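Local atomic coordinates of nuclease NucT (Helicobacter pylori, PDB entry 6EHI), a protein that is a nuclease of the phospholipase D-like (PLD) superfamily, with a mixed beta-sheet core packed against helices. Residues Glu32-Ile38 with Ile58-Tyr64; Phe41-Ala47 with Gln74-Leu80; Leu12-Gln16 with Ala128-Tyr133. The protein carries 1 engineered substitution. All coordinates share one frame; numbering follows the deposited sequence.

Interaction 1 of 3, residues Glu32-Ile38 with Ile58-Tyr64; sequences ESVKIAI and IKVQIIY
S33-I38 and K59-Y64 are neighbouring parallel strands in the central sheet, joined backbone to backbone. Residues pair in register from S33 with K59 to I38 with Y64, and the strand axes diverge by only 8°. The ladder follows the parallel pattern, in which V34 and I36 each turn both N and O to the other strand. V34 N reaches K59 O and V34 O accepts from Q61 N, the latter at 2.9 Å. I36 likewise spans Q61 O and I63 N, and I38 N donates to I63 O at 2.8 Å. At the N-terminal end of the pair the bond from K59 N to E32 O is weak.

V34, I36, I38, V60, I62 and Y64 share one face. CG2 of I62 touches two methyls of the other strand, 3.9 Å from I36 CG2 and 4.0 Å from I38 CG2. The other face has one polar pair. K35 and Q61 run side by side, and K35 bends at its last torsion (chi4 -76°) to bring NZ within 2.8 Å of Q61 OE1. The lysine NZ stands slightly tilted from the amide plane.

The two strands belong to a beta-alpha-beta unit. Its helix 44-54 covers the I36/I62 face, with I50 meeting I36, V60 and I62. Helix 142-158 lies on the K35/Q61 face, where Y152 touches Q61 and I63. Strand 108-112 flanks strand 33-38, and strand 86-91 flanks strand 59-65.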
loop_
_atom_site.group_PDB
_atom_site.type_symbol
_atom_site.label_atom_id
_atom_site.label_comp_id
_atom_site.label_asym_id
_atom_site.label_seq_id
_atom_site.Cartn_x
_atom_site.Cartn_y
_atom_site.Cartn_z
ATOM N N GLU A 32 -17.116 -3.694 -17.848
ATOM C CA GLU A 32 -16.899 -5.151 -17.989
ATOM C C GLU A 32 -16.622 -5.937 -16.729
ATOM O O GLU A 32 -17.254 -6.976 -16.476
ATOM C CB GLU A 32 -15.678 -5.400 -18.902
ATOM C CG GLU A 32 -15.852 -4.811 -20.305
ATOM C CD GLU A 32 -16.953 -5.507 -21.082
ATOM O OE1 GLU A 32 -17.090 -6.740 -20.896
ATOM O OE2 GLU A 32 -17.656 -4.844 -21.883
ATOM N N SER A 33 -15.601 -5.502 -15.992
ATOM C CA SER A 33 -15.137 -6.281 -14.867
ATOM C C SER A 33 -14.440 -5.460 -13.798
ATOM O O SER A 33 -13.897 -4.355 -14.038
ATOM C CB SER A 33 -14.155 -7.361 -15.289
ATOM O OG SER A 33 -12.990 -6.823 -15.844
ATOM N N VAL A 34 -14.529 -6.010 -12.587
ATOM C CA VAL A 34 -13.891 -5.386 -11.426
ATOM C C VAL A 34 -13.243 -6.500 -10.650
ATOM O O VAL A 34 -13.908 -7.463 -10.219
ATOM C CB VAL A 34 -14.882 -4.582 -10.552
ATOM C CG1 VAL A 34 -14.187 -4.093 -9.297
ATOM C CG2 VAL A 34 -15.466 -3.403 -11.286
ATOM N N LYS A 35 -11.914 -6.405 -10.516
ATOM C CA LYS A 35 -11.129 -7.370 -9.845
ATOM C C LYS A 35 -10.449 -6.728 -8.664
ATOM O O LYS A 35 -9.717 -5.738 -8.810
ATOM C CB LYS A 35 -10.104 -7.980 -10.801
ATOM C CG LYS A 35 -10.737 -8.839 -11.967
ATOM C CD LYS A 35 -9.702 -9.272 -13.007
ATOM C CE LYS A 35 -10.357 -9.970 -14.172
ATOM N NZ LYS A 35 -10.718 -11.350 -13.736
ATOM N N ILE A 36 -10.676 -7.283 -7.457
ATOM C CA ILE A 36 -10.194 -6.589 -6.251
ATOM C C ILE A 36 -9.489 -7.573 -5.370
ATOM O O ILE A 36 -9.946 -8.725 -5.195
ATOM C CB ILE A 36 -11.360 -6.000 -5.440
ATOM C CG1 ILE A 36 -12.057 -4.912 -6.232
ATOM C CG2 ILE A 36 -10.961 -5.512 -4.031
ATOM C CD1 ILE A 36 -13.539 -4.619 -5.886
ATOM N N ALA A 37 -8.325 -7.184 -4.839
ATOM C CA ALA A 37 -7.695 -7.897 -3.719
ATOM C C ALA A 37 -7.518 -6.920 -2.601
ATOM O O ALA A 37 -6.919 -5.879 -2.850
ATOM C CB ALA A 37 -6.390 -8.450 -4.158
ATOM N N ILE A 38 -8.118 -7.174 -1.438
ATOM C CA ILE A 38 -8.128 -6.216 -0.341
ATOM C C ILE A 38 -7.915 -6.868 0.966
ATOM O O ILE A 38 -8.589 -7.818 1.293
ATOM C CB ILE A 38 -9.443 -5.421 -0.396
ATOM C CG1 ILE A 38 -9.460 -4.232 0.581
ATOM C CG2 ILE A 38 -10.676 -6.315 -0.353
ATOM C CD1 ILE A 38 -8.432 -3.178 0.264
ATOM N N ILE A 58 -21.945 -6.197 -14.581
ATOM C CA ILE A 58 -20.479 -6.322 -14.532
ATOM C C ILE A 58 -20.073 -7.423 -13.581
ATOM O O ILE A 58 -20.639 -7.557 -12.484
ATOM C CB ILE A 58 -19.869 -4.950 -14.146
ATOM C CG1 ILE A 58 -19.810 -3.926 -15.327
ATOM C CG2 ILE A 58 -18.426 -5.087 -13.625
ATOM C CD1 ILE A 58 -21.102 -3.307 -15.714
ATOM N N LYS A 59 -19.060 -8.185 -13.949
ATOM C CA LYS A 59 -18.545 -9.265 -13.125
ATOM C C LYS A 59 -17.541 -8.696 -12.113
ATOM O O LYS A 59 -16.553 -8.105 -12.498
ATOM C CB LYS A 59 -17.874 -10.291 -13.980
ATOM C CG LYS A 59 -18.892 -10.992 -14.893
ATOM C CD LYS A 59 -18.263 -12.058 -15.769
ATOM C CE LYS A 59 -18.587 -13.447 -15.247
ATOM N NZ LYS A 59 -17.978 -14.421 -16.204
ATOM N N VAL A 60 -17.770 -8.986 -10.834
ATOM C CA VAL A 60 -16.953 -8.543 -9.760
ATOM C C VAL A 60 -16.339 -9.726 -9.040
ATOM O O VAL A 60 -17.002 -10.726 -8.741
ATOM C CB VAL A 60 -17.793 -7.733 -8.792
ATOM C CG1 VAL A 60 -16.946 -7.266 -7.654
ATOM C CG2 VAL A 60 -18.428 -6.578 -9.516
ATOM N N GLN A 61 -15.053 -9.643 -8.769
ATOM C CA GLN A 61 -14.333 -10.673 -8.012
ATOM C C GLN A 61 -13.557 -9.948 -6.890
ATOM O O GLN A 61 -12.981 -8.901 -7.142
ATOM C CB GLN A 61 -13.350 -11.355 -8.910
ATOM C CG GLN A 61 -14.068 -12.168 -9.978
ATOM C CD GLN A 61 -13.143 -12.721 -11.041
ATOM O OE1 GLN A 61 -12.273 -12.000 -11.552
ATOM N NE2 GLN A 61 -13.277 -14.033 -11.337
ATOM N N ILE A 62 -13.666 -10.444 -5.679
ATOM C CA ILE A 62 -13.015 -9.818 -4.515
ATOM C C ILE A 62 -12.297 -10.864 -3.727
ATOM O O ILE A 62 -12.951 -11.785 -3.268
ATOM C CB ILE A 62 -14.075 -9.151 -3.640
ATOM C CG1 ILE A 62 -15.035 -8.328 -4.505
ATOM C CG2 ILE A 62 -13.397 -8.254 -2.581
ATOM C CD1 ILE A 62 -16.097 -7.622 -3.708
ATOM N N ILE A 63 -10.964 -10.806 -3.642
ATOM C CA ILE A 63 -10.126 -11.638 -2.739
ATOM C C ILE A 63 -9.893 -10.848 -1.453
ATOM O O ILE A 63 -9.325 -9.740 -1.522
ATOM C CB ILE A 63 -8.766 -11.999 -3.389
ATOM C CG1 ILE A 63 -8.985 -12.598 -4.792
ATOM C CG2 ILE A 63 -7.968 -12.814 -2.425
ATOM C CD1 ILE A 63 -7.734 -12.884 -5.624
ATOM N N TYR A 64 -10.419 -11.315 -0.310
ATOM C CA TYR A 64 -10.176 -10.729 1.011
ATOM C C TYR A 64 -9.084 -11.451 1.786
ATOM O O TYR A 64 -8.977 -12.738 1.739
ATOM C CB TYR A 64 -11.429 -10.844 1.802
ATOM C CG TYR A 64 -12.666 -10.061 1.432
ATOM C CD1 TYR A 64 -13.521 -10.443 0.340
ATOM C CD2 TYR A 64 -12.978 -8.859 2.109
ATOM C CE1 TYR A 64 -14.676 -9.746 0.052
ATOM C CE2 TYR A 64 -14.109 -8.149 1.789
ATOM C CZ TYR A 64 -14.957 -8.580 0.768
ATOM O OH TYR A 64 -16.078 -7.858 0.423
#

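Interaction 2 of 3, residues Phe41-Ala47 with Gln74-Leu80; sequences FTHRDIA and QSTIGYL
T76 packs into the turn before helix 44-54, over the ring of F41. Its CB lies 3.7 Å from F41 O. From there the side chain forks. OG1 stands over one face of the F41 ring, toward the rim, 3.1 Å from F41 CD2. It also lies close to F41 O, and it is hydrogen-bonded to Y64 OH of strand 59-65. CG2 lies over the same ring, 4.0 Å from its centroid, as a CH-pi contact. The same methyl meets A47 CB at 3.7 Å. The first torsion of T76 (chi1 56°) sets OG1 between the backbone N and the carbonyl carbon, which turns both branches to F41. The backbone adds a nearly straight bond: T76 N donates to F41 O at 3.1 Å, with 163° at the hydrogen.

A47 is also met from the helix 77-80 side. Its CB lies at the edge of the Y79 ring, near the ring plane, 3.8 Å from CE2. L80 CD1 comes to F41 CE2 at 4.0 Å, the two side chains crossing at about a right angle. At the other end T42 CG2 packs on Q74 O, and one water donates to both T42 O and Q74 O.

Both segments lead into helices through side-chain caps. S75 OG accepts from I77 N and is also hydrogen-bonded to N69. H43 ND1, at the N-cap, accepts weakly from D45 N. Such caps are typical of helix starts; here they stand beyond the C-terminal ends of strands 33-38 and 59-65 in the alpha/beta PLD-like fold.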
loop_
_atom_site.group_PDB
_atom_site.type_symbol
_atom_site.label_atom_id
_atom_site.label_comp_id
_atom_site.label_asym_id
_atom_site.label_seq_id
_atom_site.Cartn_x
_atom_site.Cartn_y
_atom_site.Cartn_z
ATOM N N PHE A 41 -11.725 -4.366 4.299
ATOM C CA PHE A 41 -12.695 -3.701 3.498
ATOM C C PHE A 41 -13.985 -3.627 4.344
ATOM O O PHE A 41 -14.770 -4.559 4.422
ATOM C CB PHE A 41 -12.873 -4.448 2.181
ATOM C CG PHE A 41 -13.902 -3.917 1.253
ATOM C CD1 PHE A 41 -14.591 -2.695 1.468
ATOM C CD2 PHE A 41 -14.297 -4.693 0.185
ATOM C CE1 PHE A 41 -15.574 -2.250 0.600
ATOM C CE2 PHE A 41 -15.304 -4.293 -0.705
ATOM C CZ PHE A 41 -15.905 -3.011 -0.549
ATOM N N THR A 42 -14.162 -2.478 4.960
ATOM C CA THR A 42 -15.278 -2.210 5.849
ATOM C C THR A 42 -16.131 -1.012 5.395
ATOM O O THR A 42 -17.205 -0.807 5.909
ATOM C CB THR A 42 -14.781 -1.982 7.289
ATOM O OG1 THR A 42 -13.947 -0.815 7.277
ATOM C CG2 THR A 42 -14.020 -3.199 7.894
ATOM N N HIS A 43 -15.659 -0.246 4.432
ATOM C CA HIS A 43 -16.272 0.977 3.966
ATOM C C HIS A 43 -17.524 0.675 3.174
ATOM O O HIS A 43 -17.481 0.291 1.962
ATOM C CB HIS A 43 -15.233 1.737 3.123
ATOM C CG HIS A 43 -15.568 3.173 2.963
ATOM N ND1 HIS A 43 -16.824 3.618 2.619
ATOM C CD2 HIS A 43 -14.832 4.274 3.212
ATOM C CE1 HIS A 43 -16.814 4.951 2.586
ATOM N NE2 HIS A 43 -15.607 5.368 2.899
ATOM N N ARG A 44 -18.670 0.930 3.808
ATOM C CA ARG A 44 -19.975 0.621 3.203
ATOM C C ARG A 44 -20.343 1.358 1.916
ATOM O O ARG A 44 -21.120 0.839 1.099
ATOM C CB ARG A 44 -21.100 0.778 4.270
ATOM C CG ARG A 44 -21.055 -0.379 5.277
ATOM C CD ARG A 44 -22.067 -0.300 6.426
ATOM N NE ARG A 44 -23.434 -0.707 6.039
ATOM C CZ ARG A 44 -24.524 0.091 5.908
ATOM N NH1 ARG A 44 -24.509 1.438 6.076
ATOM N NH2 ARG A 44 -25.681 -0.480 5.557
ATOM N N ASP A 45 -19.845 2.569 1.744
ATOM C CA ASP A 45 -20.109 3.276 0.504
ATOM C C ASP A 45 -19.382 2.634 -0.656
ATOM O O ASP A 45 -19.957 2.536 -1.747
ATOM C CB ASP A 45 -19.815 4.786 0.553
ATOM C CG ASP A 45 -20.698 5.553 1.603
ATOM O OD1 ASP A 45 -21.815 5.098 1.929
ATOM O OD2 ASP A 45 -20.234 6.589 2.084
ATOM N N ILE A 46 -18.162 2.128 -0.436
ATOM C CA ILE A 46 -17.483 1.452 -1.540
ATOM C C ILE A 46 -18.216 0.124 -1.875
ATOM O O ILE A 46 -18.244 -0.248 -3.032
ATOM C CB ILE A 46 -16.002 1.143 -1.188
ATOM C CG1 ILE A 46 -15.221 2.447 -0.931
ATOM C CG2 ILE A 46 -15.313 0.463 -2.356
ATOM C CD1 ILE A 46 -13.851 2.321 -0.338
ATOM N N ALA A 47 -18.673 -0.589 -0.871
ATOM C CA ALA A 47 -19.441 -1.814 -1.095
ATOM C C ALA A 47 -20.714 -1.496 -1.916
ATOM O O ALA A 47 -21.088 -2.244 -2.804
ATOM C CB ALA A 47 -19.800 -2.517 0.190
ATOM N N GLN A 74 -17.849 -6.739 10.704
ATOM C CA GLN A 74 -17.662 -5.385 10.161
ATOM C C GLN A 74 -17.146 -5.502 8.736
ATOM O O GLN A 74 -17.170 -4.485 8.010
ATOM C CB GLN A 74 -16.648 -4.561 10.956
ATOM C CG GLN A 74 -17.265 -3.766 12.113
ATOM C CD GLN A 74 -17.729 -4.686 13.178
ATOM O OE1 GLN A 74 -16.903 -5.286 13.871
ATOM N NE2 GLN A 74 -19.057 -4.828 13.321
ATOM N N SER A 75 -16.712 -6.694 8.342
ATOM C CA SER A 75 -16.267 -6.909 6.922
ATOM C C SER A 75 -17.426 -6.903 6.001
ATOM O O SER A 75 -18.513 -7.332 6.351
ATOM C CB SER A 75 -15.497 -8.185 6.757
ATOM O OG SER A 75 -15.251 -8.490 5.352
ATOM N N THR A 76 -17.207 -6.366 4.804
ATOM C CA THR A 76 -18.204 -6.354 3.729
ATOM C C THR A 76 -18.426 -7.735 3.058
ATOM O O THR A 76 -19.345 -7.864 2.241
ATOM C CB THR A 76 -17.872 -5.354 2.628
ATOM O OG1 THR A 76 -16.555 -5.635 2.117
ATOM C CG2 THR A 76 -17.878 -3.903 3.093
ATOM N N ILE A 77 -17.580 -8.726 3.348
ATOM C CA ILE A 77 -17.667 -10.009 2.642
ATOM C C ILE A 77 -19.072 -10.626 2.725
ATOM O O ILE A 77 -19.587 -11.053 1.715
ATOM C CB ILE A 77 -16.512 -11.001 3.007
ATOM C CG1 ILE A 77 -16.487 -12.159 2.042
ATOM C CG2 ILE A 77 -16.504 -11.436 4.483
ATOM C CD1 ILE A 77 -15.209 -12.952 2.112
ATOM N N GLY A 78 -19.652 -10.609 3.933
ATOM C CA GLY A 78 -21.004 -11.121 4.126
ATOM C C GLY A 78 -22.066 -10.365 3.364
ATOM O O GLY A 78 -22.940 -10.951 2.799
ATOM N N TYR A 79 -21.917 -9.061 3.288
ATOM C CA TYR A 79 -22.843 -8.142 2.609
ATOM C C TYR A 79 -22.765 -8.390 1.100
ATOM O O TYR A 79 -23.754 -8.307 0.436
ATOM C CB TYR A 79 -22.510 -6.691 3.089
ATOM C CG TYR A 79 -23.275 -5.509 2.507
ATOM C CD1 TYR A 79 -24.645 -5.317 2.766
ATOM C CD2 TYR A 79 -22.612 -4.528 1.755
ATOM C CE1 TYR A 79 -25.341 -4.222 2.242
ATOM C CE2 TYR A 79 -23.301 -3.429 1.241
ATOM C CZ TYR A 79 -24.657 -3.281 1.489
ATOM O OH TYR A 79 -25.305 -2.190 0.973
ATOM N N LEU A 80 -21.591 -8.801 0.563
ATOM C CA LEU A 80 -21.429 -8.954 -0.853
ATOM C C LEU A 80 -21.441 -10.386 -1.348
ATOM O O LEU A 80 -21.608 -10.644 -2.555
ATOM C CB LEU A 80 -20.108 -8.263 -1.278
ATOM C CG LEU A 80 -20.060 -6.754 -1.127
ATOM C CD1 LEU A 80 -18.676 -6.295 -1.466
ATOM C CD2 LEU A 80 -21.016 -6.179 -2.157
HETATM O O HOH W 1 -18.546 -2.325 8.086
#

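Interaction 3 of 3, residues Leu12-Gln16 with Ala128-Tyr133; sequences LPYEQ and AFENNY
Y133 holds its ring anti to its own carbonyl carbon (chi1 -64°), which carries the ring back under P13 although its CB bond leads away from residues 12-16. A cis peptide bond joins L12 to P13. P13 CD sits over one face of the Y133 ring, 3.9 Å from the centroid, in a CH-pi contact. Of the ring atoms Y133 CD2 comes nearest, 3.5 Å from P13 CD. Y14 OH approaches the same ring at its edge, in the ring plane, 3.5 Å from CE2. The backbones meet beside this group, where Y133 CA points its hydrogen at L12 O over 3.2 Å.

This is the junction of strand 7-12, outermost in the sheet of this chain, with strand 134-139, its antiparallel neighbour. L12 forms a backbone hydrogen bond with E134. Residues 13-16 make a type I turn, closed by Q16 N to P13 O, that leads into helix 16-28. At the helix 126-130 end, L12 CD2 lies 3.6 Å from A128 O and 3.9 Å from F129 CD1. Q16 packs its CB against F129 O at 3.3 Å. The F129 ring continues to A19, L20 and L23 of helix 16-28.

The contact also faces the second subunit. The Y14 ring stacks on Y151 of that subunit, and E15 OE2 forms a salt bridge with its K147. N132 OD1 accepts from the backbone N of I104 of the second subunit.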
loop_
_atom_site.group_PDB
_atom_site.type_symbol
_atom_site.label_atom_id
_atom_site.label_comp_id
_atom_site.label_asym_id
_atom_site.label_seq_id
_atom_site.Cartn_x
_atom_site.Cartn_y
_atom_site.Cartn_z
ATOM N N LEU A 12 -3.074 11.098 0.942
ATOM C CA LEU A 12 -4.046 11.250 1.998
ATOM C C LEU A 12 -3.363 11.640 3.325
ATOM O O LEU A 12 -2.223 11.281 3.541
ATOM C CB LEU A 12 -4.841 9.938 2.161
ATOM C CG LEU A 12 -5.784 9.591 1.036
ATOM C CD1 LEU A 12 -4.965 8.994 -0.124
ATOM C CD2 LEU A 12 -6.895 8.678 1.458
ATOM N N PRO A 13 -4.021 12.441 4.190
ATOM C CA PRO A 13 -5.418 12.852 4.113
ATOM C C PRO A 13 -5.704 14.063 3.220
ATOM O O PRO A 13 -6.850 14.386 2.969
ATOM C CB PRO A 13 -5.737 13.215 5.574
ATOM C CG PRO A 13 -4.425 13.747 6.083
ATOM C CD PRO A 13 -3.364 12.949 5.425
ATOM N N TYR A 14 -4.655 14.758 2.800
ATOM C CA TYR A 14 -4.830 16.000 2.021
ATOM C C TYR A 14 -5.841 15.881 0.884
ATOM O O TYR A 14 -6.698 16.749 0.705
ATOM C CB TYR A 14 -3.507 16.472 1.459
ATOM C CG TYR A 14 -2.407 16.486 2.519
ATOM C CD1 TYR A 14 -2.388 17.423 3.581
ATOM C CD2 TYR A 14 -1.441 15.506 2.533
ATOM C CE1 TYR A 14 -1.384 17.376 4.552
ATOM C CE2 TYR A 14 -0.457 15.478 3.492
ATOM C CZ TYR A 14 -0.440 16.384 4.517
ATOM O OH TYR A 14 0.592 16.334 5.411
ATOM N N GLU A 15 -5.757 14.780 0.120
ATOM C CA GLU A 15 -6.550 14.530 -0.993
ATOM C C GLU A 15 -7.503 13.292 -0.757
ATOM O O GLU A 15 -7.874 12.659 -1.708
ATOM C CB GLU A 15 -5.677 14.317 -2.213
ATOM C CG GLU A 15 -4.647 15.390 -2.585
ATOM C CD GLU A 15 -3.806 15.033 -3.793
ATOM O OE1 GLU A 15 -2.896 14.165 -3.676
ATOM O OE2 GLU A 15 -4.007 15.676 -4.873
ATOM N N GLN A 16 -7.983 13.132 0.480
ATOM C CA GLN A 16 -8.784 11.933 0.855
ATOM C C GLN A 16 -10.113 11.913 0.114
ATOM O O GLN A 16 -10.540 10.880 -0.327
ATOM C CB GLN A 16 -8.936 11.816 2.345
ATOM C CG GLN A 16 -9.803 12.937 2.937
ATOM C CD GLN A 16 -9.659 13.061 4.414
ATOM O OE1 GLN A 16 -8.888 12.360 5.062
ATOM N NE2 GLN A 16 -10.380 14.014 4.960
ATOM N N ALA A 128 -9.110 4.792 6.826
ATOM C CA ALA A 128 -8.132 5.141 5.784
ATOM C C ALA A 128 -8.489 6.428 4.969
ATOM O O ALA A 128 -7.650 7.237 4.642
ATOM C CB ALA A 128 -8.000 3.908 4.901
ATOM N N PHE A 129 -9.758 6.638 4.647
ATOM C CA PHE A 129 -10.213 7.692 3.850
ATOM C C PHE A 129 -10.574 8.964 4.661
ATOM O O PHE A 129 -10.975 9.978 4.094
ATOM C CB PHE A 129 -11.324 7.190 2.966
ATOM C CG PHE A 129 -10.845 6.396 1.819
ATOM C CD1 PHE A 129 -10.319 7.038 0.769
ATOM C CD2 PHE A 129 -10.862 4.984 1.817
ATOM C CE1 PHE A 129 -9.857 6.388 -0.295
ATOM C CE2 PHE A 129 -10.399 4.302 0.731
ATOM C CZ PHE A 129 -9.899 4.983 -0.329
ATOM N N GLU A 130 -10.458 8.885 5.982
ATOM C CA GLU A 130 -10.819 10.054 6.828
ATOM C C GLU A 130 -9.707 10.478 7.732
ATOM O O GLU A 130 -9.586 11.666 7.929
ATOM C CB GLU A 130 -12.073 9.724 7.669
ATOM C CG GLU A 130 -13.289 9.501 6.786
ATOM C CD GLU A 130 -14.568 9.090 7.501
ATOM O OE1 GLU A 130 -14.621 9.167 8.749
ATOM O OE2 GLU A 130 -15.531 8.710 6.771
ATOM N N ASN A 131 -8.956 9.556 8.326
ATOM C CA ASN A 131 -8.027 9.881 9.396
ATOM C C ASN A 131 -6.512 9.608 9.142
ATOM O O ASN A 131 -5.663 10.084 9.886
ATOM C CB ASN A 131 -8.472 9.116 10.633
ATOM C CG ASN A 131 -9.962 9.300 10.930
ATOM O OD1 ASN A 131 -10.540 10.402 10.732
ATOM N ND2 ASN A 131 -10.589 8.228 11.354
ATOM N N ASN A 132 -6.178 8.852 8.089
ATOM C CA ASN A 132 -4.841 8.320 7.955
ATOM C C ASN A 132 -4.053 9.047 6.934
ATOM O O ASN A 132 -4.641 9.674 6.069
ATOM C CB ASN A 132 -4.914 6.827 7.501
ATOM C CG ASN A 132 -5.433 5.910 8.588
ATOM O OD1 ASN A 132 -5.631 6.302 9.737
ATOM N ND2 ASN A 132 -5.661 4.621 8.220
ATOM N N TYR A 133 -2.740 8.993 7.119
ATOM C CA TYR A 133 -1.823 9.276 5.975
ATOM C C TYR A 133 -1.816 7.980 5.135
ATOM O O TYR A 133 -1.605 6.875 5.634
ATOM C CB TYR A 133 -0.410 9.726 6.372
ATOM C CG TYR A 133 -0.376 11.044 7.096
ATOM C CD1 TYR A 133 -0.631 11.114 8.480
ATOM C CD2 TYR A 133 -0.094 12.187 6.433
ATOM C CE1 TYR A 133 -0.552 12.336 9.139
ATOM C CE2 TYR A 133 -0.116 13.387 7.081
ATOM C CZ TYR A 133 -0.336 13.462 8.419
ATOM O OH TYR A 133 -0.348 14.676 9.074
#

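How the interactions relate
From the N terminus, the turn after strand 7-12 comes first. Its partner follows more than a hundred residues later, so interaction 3 closes the longest loop and ties the start of helix 16-28 to the end of helix 126-130. Interactions 1 and 2 both nest inside it. These two cross, since their segments alternate: 32-38, 41-47, 58-64, 74-80. Interaction 1 joins the strands of the beta-alpha-beta unit, and interaction 2 fastens the start of its helix to helix 77-80. They touch where Y64 OH meets T76 OG1 at 2.8 Å, a probable hydrogen bond. Interaction 2 reaches interaction 3 through I46 and H43 against F129; interactions 1 and 3 do not touch.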